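Local coordinates for protein beta-hexosaminidase Amuc_2018 (Akkermansia muciniphila, PDB 6JEB) that hydrolyses terminal non-reducing N-acetylglucosamine and N-acetylgalactosamine residues from beta-linked glycans, including N-glycans and chitobiose, at residues A[23-28]-A[63-68]. Numbering follows the deposited sequence. Where two conformers were deposited one is given.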
loop_
_atom_site.group_PDB
_atom_site.type_symbol
_atom_site.label_atom_id
_atom_site.label_comp_id
_atom_site.label_asym_id
_atom_site.label_seq_id
_atom_site.Cartn_x
_atom_site.Cartn_y
_atom_site.Cartn_z
ATOM N N LEU A 23 14.812 1.485 -30.104
ATOM C CA LEU A 23 14.816 0.627 -28.928
ATOM C C LEU A 23 14.153 -0.710 -29.224
ATOM O O LEU A 23 13.652 -1.374 -28.310
ATOM C CB LEU A 23 14.174 1.336 -27.731
ATOM C CG LEU A 23 15.084 2.371 -27.066
ATOM C CD1 LEU A 23 14.284 3.353 -26.218
ATOM C CD2 LEU A 23 16.165 1.676 -26.233
ATOM N N GLN A 24 14.137 -1.105 -30.496
ATOM C CA GLN A 24 13.657 -2.420 -30.883
ATOM C C GLN A 24 14.369 -3.484 -30.065
ATOM O O GLN A 24 15.591 -3.459 -29.919
ATOM C CB GLN A 24 13.939 -2.640 -32.372
ATOM C CG GLN A 24 13.714 -4.065 -32.846
ATOM C CD GLN A 24 14.195 -4.292 -34.274
ATOM O OE1 GLN A 24 14.255 -3.358 -35.075
ATOM N NE2 GLN A 24 14.542 -5.538 -34.595
ATOM N N LEU A 25 13.601 -4.410 -29.518
ATOM C CA LEU A 25 14.169 -5.451 -28.675
ATOM C C LEU A 25 14.786 -6.522 -29.573
ATOM O O LEU A 25 14.072 -7.221 -30.300
ATOM C CB LEU A 25 13.075 -6.004 -27.772
ATOM C CG LEU A 25 13.501 -6.808 -26.556
ATOM C CD1 LEU A 25 14.530 -6.048 -25.708
ATOM C CD2 LEU A 25 12.272 -7.196 -25.727
ATOM N N LEU A 26 16.118 -6.644 -29.530
ATOM C CA LEU A 26 16.855 -7.577 -30.378
ATOM C C LEU A 26 17.027 -8.945 -29.738
ATOM O O LEU A 26 17.167 -9.949 -30.454
ATOM C CB LEU A 26 18.247 -7.018 -30.684
ATOM C CG LEU A 26 18.290 -5.674 -31.407
ATOM C CD1 LEU A 26 19.728 -5.181 -31.518
ATOM C CD2 LEU A 26 17.650 -5.817 -32.779
ATOM N N SER A 27 17.038 -9.006 -28.411
ATOM C CA SER A 27 17.169 -10.267 -27.705
ATOM C C SER A 27 16.480 -10.131 -26.358
ATOM O O SER A 27 16.361 -9.029 -25.813
ATOM C CB SER A 27 18.632 -10.691 -27.535
ATOM O OG SER A 27 19.334 -9.768 -26.733
ATOM N N ASP A 28 16.023 -11.267 -25.835
ATOM C CA ASP A 28 15.203 -11.288 -24.626
ATOM C C ASP A 28 15.442 -12.679 -24.049
ATOM O O ASP A 28 14.818 -13.647 -24.490
ATOM C CB ASP A 28 13.744 -11.076 -25.001
ATOM C CG ASP A 28 12.805 -11.042 -23.803
ATOM O OD1 ASP A 28 13.240 -11.275 -22.655
ATOM O OD2 ASP A 28 11.604 -10.766 -24.026
ATOM N N ALA A 63 9.775 -2.739 -17.894
ATOM C CA ALA A 63 9.329 -1.447 -17.377
ATOM C C ALA A 63 10.373 -0.362 -17.630
ATOM O O ALA A 63 10.029 0.774 -17.988
ATOM C CB ALA A 63 9.013 -1.558 -15.885
ATOM N N THR A 64 11.654 -0.688 -17.451
ATOM C CA THR A 64 12.697 0.267 -17.804
ATOM C C THR A 64 12.693 0.557 -19.297
ATOM O O THR A 64 12.814 1.716 -19.714
ATOM C CB THR A 64 14.047 -0.282 -17.349
ATOM O OG1 THR A 64 14.049 -0.323 -15.917
ATOM C CG2 THR A 64 15.199 0.595 -17.852
ATOM N N LEU A 65 12.549 -0.483 -20.121
ATOM C CA LEU A 65 12.480 -0.282 -21.566
ATOM C C LEU A 65 11.323 0.641 -21.939
ATOM O O LEU A 65 11.450 1.477 -22.842
ATOM C CB LEU A 65 12.352 -1.635 -22.266
ATOM C CG LEU A 65 12.428 -1.666 -23.790
ATOM C CD1 LEU A 65 13.736 -1.057 -24.256
ATOM C CD2 LEU A 65 12.279 -3.103 -24.292
ATOM N N ARG A 66 10.192 0.507 -21.244
ATOM C CA ARG A 66 9.046 1.375 -21.490
ATOM C C ARG A 66 9.404 2.833 -21.217
ATOM O O ARG A 66 9.065 3.727 -22.003
ATOM C CB ARG A 66 7.889 0.900 -20.604
ATOM C CG ARG A 66 6.578 1.631 -20.745
ATOM C CD ARG A 66 5.434 0.829 -20.086
ATOM N NE ARG A 66 5.739 0.477 -18.700
ATOM C CZ ARG A 66 5.214 -0.555 -18.041
ATOM N NH1 ARG A 66 4.338 -1.369 -18.628
ATOM N NH2 ARG A 66 5.560 -0.769 -16.783
ATOM N N GLN A 67 10.090 3.092 -20.095
ATOM C CA GLN A 67 10.482 4.464 -19.781
ATOM C C GLN A 67 11.491 4.990 -20.793
ATOM O O GLN A 67 11.429 6.163 -21.185
ATOM C CB GLN A 67 11.030 4.562 -18.355
ATOM C CG GLN A 67 9.966 4.306 -17.300
ATOM C CD GLN A 67 10.348 4.848 -15.934
ATOM O OE1 GLN A 67 11.447 5.375 -15.746
ATOM N NE2 GLN A 67 9.436 4.734 -14.973
ATOM N N LEU A 68 12.424 4.140 -21.232
ATOM C CA LEU A 68 13.382 4.565 -22.251
ATOM C C LEU A 68 12.685 4.860 -23.572
ATOM O O LEU A 68 13.077 5.790 -24.289
ATOM C CB LEU A 68 14.466 3.505 -22.437
ATOM C CG LEU A 68 15.451 3.362 -21.280
ATOM C CD1 LEU A 68 16.386 2.208 -21.572
ATOM C CD2 LEU A 68 16.226 4.659 -21.065
#
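Leu23 and Leu25 pack against Leu65 and Leu68 where helix 55-73 lies on the mixed beta-sheet of the N-terminal alpha/beta domain of this family 20 glycosidase, away from the active site. No hydrogen bond joins the two segments; four leucines make the interface. From Leu65 CB, which points toward residues 23-25, the chain runs to CG set anti to the backbone N (chi1 -173°), and this extended setting carries both methyls across to residues 23-25. Leu65 CD1 lies 4.2 Å from Leu23 CD2 and 4.1 Å from Leu23 O, while Leu65 CD2 meets Leu25 CD1 at 4.0 Å. One branch thus serves each of the two leucines. Leu23 and Leu65 interleave side by side, pointing opposite ways. Leu23 O, beside this apolar contact, accepts a hydrogen bond from Arg69 NH2 of the same helix. Around the leucines, Val43 of strand 39-44 touches both Leu23 and Leu68, and Ile79 of strand 79-86 adds to the wall beside Leu23. One turn further along the helix, the other methyl of Leu23 reaches Leu68: Leu23 CD1 rests 3.8 Å from Leu68 CB and presses against the backbone carbonyl, 3.3 Å from Leu68 O.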